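Local coordinates for Rbsd/fucu transport protein family protein (PDB 4A34) that binds L-fucose at a pocket formed between subunits and, as a fucose mutarotase, probably speeds the interconversion of the sugar's alpha and beta anomers, at residues I[70-76]-I[130-136]; I[29-33]-I[125-130]; I[54-59]-I[92-96]; I[33-38]-I[111-116]. All coordinates share one frame; numbering follows the deposited sequence.

Contact 1: residues I[70-76]-I[130-136]. With FUL (beta-L-fucopyranose), chain B.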
# COMPACT_ATOMS: atom_id res chain seq x y z
N SER I 70 -21.73 19.22 -23.69
CA SER I 70 -21.14 17.93 -23.39
C SER I 70 -19.67 17.90 -23.82
O SER I 70 -18.94 16.96 -23.48
CB SER I 70 -21.93 16.81 -24.05
OG SER I 70 -21.60 16.71 -25.42
N ILE I 71 -19.25 18.92 -24.57
CA ILE I 71 -17.88 19.03 -25.08
C ILE I 71 -17.31 20.43 -24.83
O ILE I 71 -17.99 21.43 -25.04
CB ILE I 71 -17.82 18.68 -26.60
CG1 ILE I 71 -18.20 17.21 -26.83
CG2 ILE I 71 -16.45 18.95 -27.19
CD1 ILE I 71 -18.78 16.95 -28.19
N GLN I 72 -16.07 20.49 -24.35
CA GLN I 72 -15.41 21.77 -24.11
C GLN I 72 -14.02 21.80 -24.73
O GLN I 72 -13.27 20.83 -24.63
CB GLN I 72 -15.28 22.08 -22.62
CG GLN I 72 -16.57 22.40 -21.90
CD GLN I 72 -17.28 21.15 -21.43
OE1 GLN I 72 -16.74 20.37 -20.64
NE2 GLN I 72 -18.49 20.95 -21.92
N PHE I 73 -13.69 22.91 -25.38
CA PHE I 73 -12.32 23.12 -25.82
C PHE I 73 -11.68 24.18 -24.94
O PHE I 73 -12.36 24.78 -24.11
CB PHE I 73 -12.25 23.52 -27.30
CG PHE I 73 -12.83 22.50 -28.25
CD1 PHE I 73 -12.96 21.17 -27.90
CD2 PHE I 73 -13.22 22.89 -29.53
CE1 PHE I 73 -13.49 20.23 -28.79
CE2 PHE I 73 -13.75 21.96 -30.43
CZ PHE I 73 -13.89 20.63 -30.06
N MET I 74 -10.38 24.38 -25.08
CA MET I 74 -9.68 25.41 -24.33
C MET I 74 -9.44 26.60 -25.24
O MET I 74 -8.71 26.49 -26.22
CB MET I 74 -8.35 24.89 -23.78
CG MET I 74 -7.49 25.95 -23.10
SD MET I 74 -5.85 25.37 -22.62
CE MET I 74 -6.25 24.40 -21.16
N ASN I 75 -10.05 27.74 -24.91
CA ASN I 75 -9.92 28.94 -25.73
C ASN I 75 -8.50 29.51 -25.75
O ASN I 75 -7.74 29.33 -24.80
CB ASN I 75 -10.93 30.01 -25.30
CG ASN I 75 -11.47 30.81 -26.49
OD1 ASN I 75 -10.80 30.94 -27.52
ND2 ASN I 75 -12.68 31.32 -26.35
N VAL I 76 -8.17 30.18 -26.85
CA VAL I 76 -6.85 30.80 -27.02
C VAL I 76 -6.73 32.16 -26.32
O VAL I 76 -7.72 32.86 -26.12
CB VAL I 76 -6.49 30.97 -28.53
CG1 VAL I 76 -6.43 29.61 -29.23
CG2 VAL I 76 -7.49 31.89 -29.24
N TYR I 130 -3.60 23.96 -27.87
CA TYR I 130 -4.99 24.19 -27.48
C TYR I 130 -5.89 23.09 -28.04
O TYR I 130 -6.94 23.36 -28.63
CB TYR I 130 -5.44 25.59 -27.93
CG TYR I 130 -4.70 26.72 -27.25
CD1 TYR I 130 -5.12 27.20 -26.01
CD2 TYR I 130 -3.57 27.32 -27.84
CE1 TYR I 130 -4.46 28.24 -25.37
CE2 TYR I 130 -2.90 28.36 -27.20
CZ TYR I 130 -3.35 28.82 -25.96
OH TYR I 130 -2.71 29.85 -25.31
N ALA I 131 -5.46 21.84 -27.81
CA ALA I 131 -6.02 20.67 -28.49
C ALA I 131 -6.77 19.77 -27.52
O ALA I 131 -7.19 18.66 -27.87
CB ALA I 131 -4.91 19.89 -29.19
N ASN I 132 -6.92 20.27 -26.30
CA ASN I 132 -7.52 19.53 -25.22
C ASN I 132 -9.03 19.48 -25.37
O ASN I 132 -9.63 20.45 -25.82
CB ASN I 132 -7.13 20.21 -23.91
CG ASN I 132 -5.63 20.33 -23.74
OD1 ASN I 132 -4.95 19.35 -23.42
ND2 ASN I 132 -5.09 21.53 -23.95
N ILE I 133 -9.65 18.36 -25.00
CA ILE I 133 -11.10 18.23 -25.09
C ILE I 133 -11.62 17.68 -23.78
O ILE I 133 -10.92 16.91 -23.13
CB ILE I 133 -11.54 17.27 -26.24
CG1 ILE I 133 -10.80 17.55 -27.55
CG2 ILE I 133 -13.04 17.34 -26.48
CD1 ILE I 133 -11.16 16.60 -28.67
N ILE I 134 -12.82 18.07 -23.38
CA ILE I 134 -13.51 17.38 -22.28
C ILE I 134 -14.82 16.81 -22.79
O ILE I 134 -15.62 17.53 -23.39
CB ILE I 134 -13.81 18.28 -21.06
CG1 ILE I 134 -12.55 19.00 -20.59
CG2 ILE I 134 -14.40 17.44 -19.93
CD1 ILE I 134 -12.80 20.01 -19.51
N LEU I 135 -15.00 15.52 -22.56
CA LEU I 135 -16.18 14.79 -23.01
C LEU I 135 -16.94 14.33 -21.79
O LEU I 135 -16.33 13.86 -20.81
CB LEU I 135 -15.76 13.59 -23.84
CG LEU I 135 -14.86 13.82 -25.06
CD1 LEU I 135 -14.39 12.49 -25.61
CD2 LEU I 135 -15.63 14.61 -26.14
N LYS I 136 -18.26 14.47 -21.83
CA LYS I 136 -19.13 14.08 -20.72
C LYS I 136 -20.04 12.90 -21.09
O LYS I 136 -20.89 13.02 -21.97
CB LYS I 136 -19.96 15.28 -20.23
CG LYS I 136 -20.80 14.99 -18.98
CD LYS I 136 -21.89 16.04 -18.77
CE LYS I 136 -21.49 17.11 -17.79
NZ LYS I 136 -21.44 16.61 -16.40
C1 FUL B . -1.69 24.60 -22.16
C2 FUL B . -1.64 23.48 -23.21
O2 FUL B . -2.49 22.41 -22.89
C3 FUL B . -2.08 24.08 -24.54
O3 FUL B . -1.99 23.13 -25.57
C4 FUL B . -1.22 25.28 -24.89
O4 FUL B . 0.11 24.84 -25.01
C5 FUL B . -1.30 26.29 -23.75
C6 FUL B . -0.54 27.56 -24.08
O5 FUL B . -0.83 25.66 -22.57
O1 FUL B . -1.32 24.15 -20.89

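Contact 2: residues I[29-33]-I[125-130]. With FUL (beta-L-fucopyranose), chain B.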
# COMPACT_ATOMS: atom_id res chain seq x y z
N ALA I 29 -6.08 15.11 -23.00
CA ALA I 29 -5.09 16.16 -22.83
C ALA I 29 -3.99 16.09 -23.88
O ALA I 29 -3.54 15.00 -24.24
CB ALA I 29 -4.50 16.10 -21.44
N ASP I 30 -3.55 17.25 -24.36
CA ASP I 30 -2.46 17.29 -25.33
C ASP I 30 -1.10 17.26 -24.64
O ASP I 30 -1.01 17.45 -23.43
CB ASP I 30 -2.61 18.47 -26.31
CG ASP I 30 -2.41 19.85 -25.67
OD1 ASP I 30 -1.56 20.02 -24.76
OD2 ASP I 30 -3.11 20.79 -26.11
N ALA I 31 -0.05 17.06 -25.43
CA ALA I 31 1.30 16.81 -24.91
C ALA I 31 1.80 17.89 -23.96
O ALA I 31 2.56 17.60 -23.04
CB ALA I 31 2.28 16.63 -26.05
N ASN I 32 1.36 19.13 -24.19
CA ASN I 32 1.81 20.27 -23.40
C ASN I 32 0.99 20.48 -22.13
O ASN I 32 1.34 21.30 -21.28
CB ASN I 32 1.78 21.54 -24.25
CG ASN I 32 2.87 21.56 -25.30
OD1 ASN I 32 4.03 21.87 -25.00
ND2 ASN I 32 2.51 21.25 -26.54
N TYR I 33 -0.11 19.74 -22.02
CA TYR I 33 -1.06 19.92 -20.92
C TYR I 33 -0.48 19.47 -19.56
O TYR I 33 0.37 18.58 -19.52
CB TYR I 33 -2.38 19.21 -21.24
CG TYR I 33 -3.49 19.59 -20.30
CD1 TYR I 33 -4.19 20.78 -20.46
CD2 TYR I 33 -3.80 18.77 -19.21
CE1 TYR I 33 -5.18 21.15 -19.57
CE2 TYR I 33 -4.79 19.14 -18.31
CZ TYR I 33 -5.48 20.32 -18.50
OH TYR I 33 -6.46 20.66 -17.60
N GLY I 125 -0.11 12.20 -27.15
CA GLY I 125 1.12 12.65 -27.79
C GLY I 125 0.90 13.83 -28.72
O GLY I 125 1.81 14.22 -29.44
N GLU I 126 -0.31 14.38 -28.67
CA GLU I 126 -0.70 15.49 -29.53
C GLU I 126 0.18 16.75 -29.38
O GLU I 126 0.20 17.39 -28.32
CB GLU I 126 -2.16 15.84 -29.26
CG GLU I 126 -2.73 16.85 -30.22
CD GLU I 126 -2.41 16.52 -31.66
OE1 GLU I 126 -3.02 15.58 -32.21
OE2 GLU I 126 -1.54 17.20 -32.24
N THR I 127 0.89 17.09 -30.45
CA THR I 127 1.80 18.24 -30.44
C THR I 127 1.12 19.55 -30.79
O THR I 127 1.71 20.63 -30.62
CB THR I 127 2.99 18.03 -31.39
OG1 THR I 127 2.51 17.81 -32.72
CG2 THR I 127 3.86 16.86 -30.95
N SER I 128 -0.12 19.47 -31.27
CA SER I 128 -0.90 20.66 -31.63
C SER I 128 -1.38 21.43 -30.40
O SER I 128 -1.77 20.82 -29.41
CB SER I 128 -2.10 20.27 -32.50
OG SER I 128 -3.07 21.29 -32.49
N LEU I 129 -1.35 22.76 -30.48
CA LEU I 129 -1.70 23.61 -29.33
C LEU I 129 -3.20 23.74 -29.12
O LEU I 129 -3.98 23.66 -30.07
CB LEU I 129 -1.08 25.01 -29.46
CG LEU I 129 0.43 25.22 -29.52
CD1 LEU I 129 1.18 24.25 -28.61
CD2 LEU I 129 0.94 25.12 -30.97
N TYR I 130 -3.60 23.96 -27.87
CA TYR I 130 -4.99 24.19 -27.48
C TYR I 130 -5.89 23.09 -28.04
O TYR I 130 -6.94 23.36 -28.63
CB TYR I 130 -5.44 25.59 -27.93
CG TYR I 130 -4.70 26.72 -27.25
CD1 TYR I 130 -5.12 27.20 -26.01
CD2 TYR I 130 -3.57 27.32 -27.84
CE1 TYR I 130 -4.46 28.24 -25.37
CE2 TYR I 130 -2.90 28.36 -27.20
CZ TYR I 130 -3.35 28.82 -25.96
OH TYR I 130 -2.71 29.85 -25.31
C1 FUL B . -1.69 24.60 -22.16
C2 FUL B . -1.64 23.48 -23.21
O2 FUL B . -2.49 22.41 -22.89
C3 FUL B . -2.08 24.08 -24.54
O3 FUL B . -1.99 23.13 -25.57
C4 FUL B . -1.22 25.28 -24.89
O4 FUL B . 0.11 24.84 -25.01
C5 FUL B . -1.30 26.29 -23.75
C6 FUL B . -0.54 27.56 -24.08
O5 FUL B . -0.83 25.66 -22.57
O1 FUL B . -1.32 24.15 -20.89
O HOH W 1 0.11 20.38 -27.59
O HOH W 2 4.21 20.87 -29.30

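Contact 3: residues I[54-59]-I[92-96]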
# COMPACT_ATOMS: atom_id res chain seq x y z
N LEU I 54 -10.27 10.41 -30.34
CA LEU I 54 -11.61 11.00 -30.25
C LEU I 54 -12.65 10.18 -31.02
O LEU I 54 -13.78 10.00 -30.57
CB LEU I 54 -11.59 12.45 -30.75
CG LEU I 54 -12.91 13.23 -30.83
CD1 LEU I 54 -13.59 13.36 -29.45
CD2 LEU I 54 -12.69 14.59 -31.44
N ASP I 55 -12.25 9.69 -32.19
CA ASP I 55 -13.09 8.85 -33.02
C ASP I 55 -13.45 7.54 -32.30
O ASP I 55 -14.62 7.12 -32.30
CB ASP I 55 -12.35 8.56 -34.33
CG ASP I 55 -13.26 8.00 -35.41
OD1 ASP I 55 -14.36 8.58 -35.64
OD2 ASP I 55 -12.88 6.98 -36.03
N SER I 56 -12.45 6.92 -31.68
CA SER I 56 -12.63 5.64 -30.99
C SER I 56 -13.52 5.79 -29.76
O SER I 56 -14.37 4.94 -29.49
CB SER I 56 -11.28 5.05 -30.58
OG SER I 56 -10.46 4.82 -31.71
N ILE I 57 -13.31 6.87 -29.02
CA ILE I 57 -14.08 7.15 -27.81
C ILE I 57 -15.53 7.48 -28.17
O ILE I 57 -16.45 6.97 -27.53
CB ILE I 57 -13.40 8.25 -26.94
CG1 ILE I 57 -12.08 7.72 -26.38
CG2 ILE I 57 -14.32 8.70 -25.81
CD1 ILE I 57 -11.32 8.67 -25.50
N LEU I 58 -15.73 8.31 -29.20
CA LEU I 58 -17.09 8.66 -29.65
C LEU I 58 -17.87 7.43 -30.16
O LEU I 58 -19.09 7.34 -29.99
CB LEU I 58 -17.06 9.76 -30.72
CG LEU I 58 -16.64 11.16 -30.26
CD1 LEU I 58 -16.55 12.09 -31.45
CD2 LEU I 58 -17.58 11.74 -29.21
N TYR I 59 -17.13 6.49 -30.76
CA TYR I 59 -17.69 5.21 -31.19
C TYR I 59 -18.30 4.40 -30.05
O TYR I 59 -19.36 3.78 -30.21
CB TYR I 59 -16.59 4.39 -31.89
CG TYR I 59 -17.04 3.07 -32.46
CD1 TYR I 59 -17.99 3.02 -33.49
CD2 TYR I 59 -16.51 1.87 -31.99
CE1 TYR I 59 -18.40 1.81 -34.03
CE2 TYR I 59 -16.92 0.64 -32.52
CZ TYR I 59 -17.86 0.62 -33.55
OH TYR I 59 -18.28 -0.58 -34.08
N MET I 92 -15.18 15.47 -36.89
CA MET I 92 -15.26 14.20 -36.20
C MET I 92 -16.56 14.13 -35.40
O MET I 92 -17.33 13.18 -35.54
CB MET I 92 -14.05 14.07 -35.26
CG MET I 92 -13.62 12.66 -34.92
SD MET I 92 -12.09 12.18 -35.75
CE MET I 92 -12.74 11.41 -37.24
N ILE I 93 -16.80 15.15 -34.57
CA ILE I 93 -17.94 15.17 -33.65
C ILE I 93 -19.28 15.08 -34.36
O ILE I 93 -20.12 14.25 -34.00
CB ILE I 93 -17.89 16.42 -32.73
CG1 ILE I 93 -16.79 16.26 -31.69
CG2 ILE I 93 -19.24 16.65 -32.05
CD1 ILE I 93 -16.36 17.55 -31.00
N GLU I 94 -19.50 15.94 -35.36
CA GLU I 94 -20.62 15.78 -36.28
C GLU I 94 -20.24 14.56 -37.12
O GLU I 94 -19.07 14.40 -37.48
CB GLU I 94 -20.78 17.05 -37.14
CG GLU I 94 -22.10 17.16 -37.92
CD GLU I 94 -22.32 18.57 -38.51
OE1 GLU I 94 -22.86 19.44 -37.79
OE2 GLU I 94 -21.95 18.79 -39.69
N GLY I 95 -21.20 13.68 -37.39
CA GLY I 95 -20.86 12.41 -38.06
C GLY I 95 -20.94 11.22 -37.13
O GLY I 95 -21.25 10.10 -37.56
N HIS I 96 -20.65 11.44 -35.85
CA HIS I 96 -21.04 10.50 -34.79
C HIS I 96 -22.42 10.88 -34.24
O HIS I 96 -22.97 10.23 -33.34
CB HIS I 96 -19.99 10.47 -33.66
CG HIS I 96 -18.79 9.63 -33.96
ND1 HIS I 96 -18.79 8.25 -33.82
CD2 HIS I 96 -17.55 9.96 -34.40
CE1 HIS I 96 -17.61 7.78 -34.15
NE2 HIS I 96 -16.84 8.79 -34.51

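Contact 4: residues I[33-38]-I[111-116]. With FUL (beta-L-fucopyranose), chain B.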
# COMPACT_ATOMS: atom_id res chain seq x y z
N TYR I 33 -0.11 19.74 -22.02
CA TYR I 33 -1.06 19.92 -20.92
C TYR I 33 -0.48 19.47 -19.56
O TYR I 33 0.37 18.58 -19.52
CB TYR I 33 -2.38 19.21 -21.24
CG TYR I 33 -3.49 19.59 -20.30
CD1 TYR I 33 -4.19 20.78 -20.46
CD2 TYR I 33 -3.80 18.77 -19.21
CE1 TYR I 33 -5.18 21.15 -19.57
CE2 TYR I 33 -4.79 19.14 -18.31
CZ TYR I 33 -5.48 20.32 -18.50
OH TYR I 33 -6.46 20.66 -17.60
N PRO I 34 -0.91 20.09 -18.44
CA PRO I 34 -0.50 19.61 -17.11
C PRO I 34 -1.29 18.39 -16.63
O PRO I 34 -1.88 18.41 -15.54
CB PRO I 34 -0.75 20.82 -16.20
CG PRO I 34 -1.80 21.60 -16.91
CD PRO I 34 -1.53 21.43 -18.36
N SER I 35 -1.29 17.32 -17.42
CA SER I 35 -2.15 16.16 -17.17
C SER I 35 -1.88 15.56 -15.81
O SER I 35 -2.81 15.36 -15.03
CB SER I 35 -1.94 15.08 -18.24
OG SER I 35 -1.58 15.68 -19.47
N ALA I 36 -0.61 15.29 -15.52
CA ALA I 36 -0.23 14.58 -14.31
C ALA I 36 -0.57 15.35 -13.03
O ALA I 36 -1.02 14.75 -12.05
CB ALA I 36 1.25 14.22 -14.35
N SER I 37 -0.40 16.66 -13.06
CA SER I 37 -0.71 17.47 -11.88
C SER I 37 -2.21 17.74 -11.65
O SER I 37 -2.63 17.93 -10.52
CB SER I 37 0.12 18.75 -11.85
OG SER I 37 -0.32 19.68 -12.82
N CYS I 38 -3.01 17.74 -12.71
CA CYS I 38 -4.46 17.97 -12.59
C CYS I 38 -5.32 16.71 -12.34
O CYS I 38 -6.45 16.80 -11.85
CB CYS I 38 -5.00 18.71 -13.83
SG CYS I 38 -4.35 20.39 -14.06
N PHE I 111 -10.67 25.74 -17.57
CA PHE I 111 -10.43 24.43 -18.14
C PHE I 111 -9.65 23.55 -17.18
O PHE I 111 -9.98 22.37 -17.01
CB PHE I 111 -9.66 24.56 -19.47
CG PHE I 111 -9.74 23.32 -20.32
CD1 PHE I 111 -8.90 22.24 -20.09
CD2 PHE I 111 -10.67 23.24 -21.35
CE1 PHE I 111 -8.98 21.09 -20.87
CE2 PHE I 111 -10.76 22.10 -22.14
CZ PHE I 111 -9.91 21.03 -21.90
N TYR I 112 -8.63 24.13 -16.55
CA TYR I 112 -7.80 23.43 -15.57
C TYR I 112 -8.66 22.90 -14.42
O TYR I 112 -8.62 21.71 -14.10
CB TYR I 112 -6.70 24.34 -15.01
CG TYR I 112 -5.56 24.67 -15.97
CD1 TYR I 112 -5.35 23.93 -17.15
CD2 TYR I 112 -4.65 25.69 -15.68
CE1 TYR I 112 -4.28 24.23 -18.02
CE2 TYR I 112 -3.58 26.00 -16.55
CZ TYR I 112 -3.41 25.27 -17.71
OH TYR I 112 -2.36 25.57 -18.56
N GLU I 113 -9.45 23.80 -13.83
CA GLU I 113 -10.30 23.45 -12.71
C GLU I 113 -11.35 22.36 -13.03
O GLU I 113 -11.55 21.44 -12.24
CB GLU I 113 -10.95 24.70 -12.09
CG GLU I 113 -9.95 25.73 -11.52
CD GLU I 113 -9.08 25.18 -10.39
OE1 GLU I 113 -9.58 24.38 -9.57
OE2 GLU I 113 -7.88 25.53 -10.34
N ARG I 114 -12.00 22.45 -14.18
CA ARG I 114 -12.94 21.38 -14.56
C ARG I 114 -12.22 20.04 -14.78
O ARG I 114 -12.75 18.98 -14.44
CB ARG I 114 -13.80 21.76 -15.77
CG ARG I 114 -15.19 21.11 -15.69
CD ARG I 114 -15.75 20.79 -17.06
NE ARG I 114 -16.71 21.77 -17.53
CZ ARG I 114 -17.95 21.49 -17.93
NH1 ARG I 114 -18.39 20.24 -17.90
NH2 ARG I 114 -18.76 22.45 -18.35
N SER I 115 -11.00 20.09 -15.32
CA SER I 115 -10.19 18.89 -15.50
C SER I 115 -9.81 18.19 -14.18
O SER I 115 -9.58 16.98 -14.17
CB SER I 115 -8.94 19.18 -16.34
OG SER I 115 -7.88 19.64 -15.53
N LYS I 116 -9.74 18.95 -13.09
CA LYS I 116 -9.45 18.38 -11.77
C LYS I 116 -10.64 17.61 -11.22
O LYS I 116 -10.49 16.70 -10.41
CB LYS I 116 -9.02 19.46 -10.78
CG LYS I 116 -7.76 20.21 -11.17
CD LYS I 116 -7.33 21.20 -10.08
CE LYS I 116 -6.04 21.89 -10.47
NZ LYS I 116 -5.84 23.15 -9.72
C1 FUL B . -1.69 24.60 -22.16
C2 FUL B . -1.64 23.48 -23.21
O2 FUL B . -2.49 22.41 -22.89
C3 FUL B . -2.08 24.08 -24.54
O3 FUL B . -1.99 23.13 -25.57
C4 FUL B . -1.22 25.28 -24.89
O4 FUL B . 0.11 24.84 -25.01
C5 FUL B . -1.30 26.29 -23.75
C6 FUL B . -0.54 27.56 -24.08
O5 FUL B . -0.83 25.66 -22.57
O1 FUL B . -1.32 24.15 -20.89

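Contact 1: residues I[70-76]-I[130-136]
Strands 71-74 and 133-136 run antiparallel, 4.8 Å apart at closest approach with their directions 168° apart, and Gln72 and Ile134 form the hydrogen-bonded pair: Gln72 N gives to Ile134 O and Ile134 N to Gln72 O, each at 3.1 Å. On one face of the sheet Ile71 lies side by side with Ile133 and Leu135, its CG1 branch meeting Leu135 CD2 and its CG2 branch meeting Ile133 CG2. The same Ile133 methyl reaches the edge of the Phe73 ring in its plane, 3.7 Å from Phe73 CE1. On the other face Gln72 folds back at chi2 (85°), which lays its OE1 against Ile134 CB, while its NE2 bonds Ser69. These two strands are neighbours in the central mixed six-stranded sheet of the RbsD/FucU fold, and where they part the loop 130-132 enters the sugar site. Met74 CG stands anti to the backbone N (chi1 174°), bringing SD obliquely beside the Tyr130 ring, a Met-aromatic contact of 3.9 Å between Met74 SD and Tyr130 CD1. That ring is sandwiched: Val76 CG1 makes a CH-pi contact over one face, 4.0 Å from the Tyr130 centroid, and beta-L-fucopyranose C4 lies over the centre of the opposite face. Tyr130 OH bonds Asp80. Asn132 ND2 donates to fucose O2 at 2.9 Å, with Asn132 OD1 accepting from the backbone N of Asp30.

Contact 2: residues I[29-33]-I[125-130]
Asp30 and Glu126 lose the most surface to this contact: Asp30 CB rests 3.6 Å from Glu126 O, and the same oxygen accepts the backbone bond of Ala31 N at 2.9 Å, the donor tilted 19° from the carbonyl plane. Ala31 adds its methyl group, 3.2 Å from Glu126 O. The Glu126 side chain leads the other way, bending at chi2 (47°) to return to its own loop, where OE2 uses its anti lone pair to receive Ser128 N at 2.8 Å. Thus the loop after strand 120-124 is braced against the type I turn Asp30-Tyr33 that follows strand 25-29. Asn32, within that turn, reaches over through solvent: one water accepts from Asn32 ND2 and donates to both Glu126 O and Ser128 O, while a second joins Asn32 ND2 to Thr127 O. Asn32 OD1 bonds the backbone N of Val140 of a second subunit, which also contributes His22 to the sugar site. Asp30 CG sits between its backbone N and carbonyl carbon (chi1 68°), and the carboxylate faces the fucose with both oxygens: O3 donates to Asp30 OD2 at 2.6 Å and O2 to Asp30 OD1 at 3.2 Å. Asp30 OD2 also accepts from the backbone N of Ala131. Since Tyr130 N gives its hydrogen to O3 at 2.9 Å, that hydroxyl is donor and acceptor at once, consistent with recognition of where it stands on the sugar ring.

Contact 3: residues I[54-59]-I[92-96]
With CG anti to the backbone N in Asp55 (chi1 -165°) and anti to the carbonyl carbon in His96 (chi1 -80°), the two side chains cross at about a right angle between helix 50-60 and the turn closing helix 85-93. The motif is a His-carboxylate hydrogen bond joining helix 50-60 to the turn that follows helix 85-93, two helices that pack on the same face of the central sheet, where Leu54 touches Ile133 and Ile93 touches Ile71. The turn is type II, Ile93 to His96, and Gly95 adopts a positive phi that suits glycine; this turn carries the imidazole back toward the first helix. Leu58 CB then lies over the centre of the His96 ring, a CH-pi contact of 3.7 Å to the ring centroid, while Leu58 CD1 continues to Ile93, 4.0 Å from its CA. One turn earlier in the helix, Leu54 and Met92 slide past each other in opposite directions, Leu54 CD2 being 4.1 Å from Met92 CG. Bends at chi2 and chi3 send the Met92 methyl back beside the aspartate, so that Met92 SD lies against Asp55 CB and its CE beside Asp55 OD1. The bond itself runs 2.7 Å from His96 NE2 to Asp55 OD1, nearly straight at 169°, lying in the ring plane but meeting the oxygen from above the carboxylate plane.

Contact 4: residues I[33-38]-I[111-116]
Tyr33 spans this contact from the bound sugar to helix 108-116, and its atoms can be followed in order. Its CB lies 3.6 Å from fucose O2, with CG anti to the backbone N (chi1 -168°), a torsion that runs the ring past the sugar toward helix 108-116. CD1 keeps the same hydroxyl, fucose O2, in the ring plane at its edge. Farther out, CE1 meets two aromatic neighbours: Tyr33 CE1 is 3.6 Å from Tyr112 CE1, in the plane of that second ring, and 3.9 Å from Phe111 CD1. The Tyr33 and Tyr112 rings are oblique, their planes 69° apart, and the two side chains slide past each other in opposite directions. At the tip, Tyr33 OH donates to Ser115 OG at 2.7 Å; Ser115 OG in turn donates to Tyr112 O at 2.6 Å, a relay that ends on a carbonyl within the helix and fixes the directions of both hydroxyls. Pro34, at the N-cap position of helix 35-38, sets its CG 3.8 Å from Tyr112 CE1. Tyr112 OH then reaches fucose O1, the anomeric hydroxyl, at 2.9 Å, and Arg108 also bonds that phenol. Cys38 completes the contact, its CB beside Ser115 OG and its sulfur oblique to the Tyr112 ring. Behind them, Cys38 and Ser115 both rest on Ile121 of strand 120-124, and Tyr33 and Phe111 on Met74 of strand 71-74, while Ser37 bonds Asp24 of a second subunit.

Contacts 1, 2 and 4 surround one fucose, their centres 12 to 13 Å apart; contact 3 touches contact 1, centres about 14 Å apart, but not contacts 2 and 4, whose centres lie about 19 Å and 23 Å from its own. Tyr130 is common to contacts 1 and 2, Tyr33 to contacts 2 and 4. Along the chain contact 3 is nested inside the loops closed by contacts 2 and 4, whereas the segments of contact 1 alternate with those of the other three. The central sheet unites them: helices 50-60 and 85-93 cover the Ile71 and Ile133 face, helix 108-116 the Gln72 face. The segments of contacts 1, 2 and 4, distant in sequence, thus build one sugar pocket, completed by a second subunit.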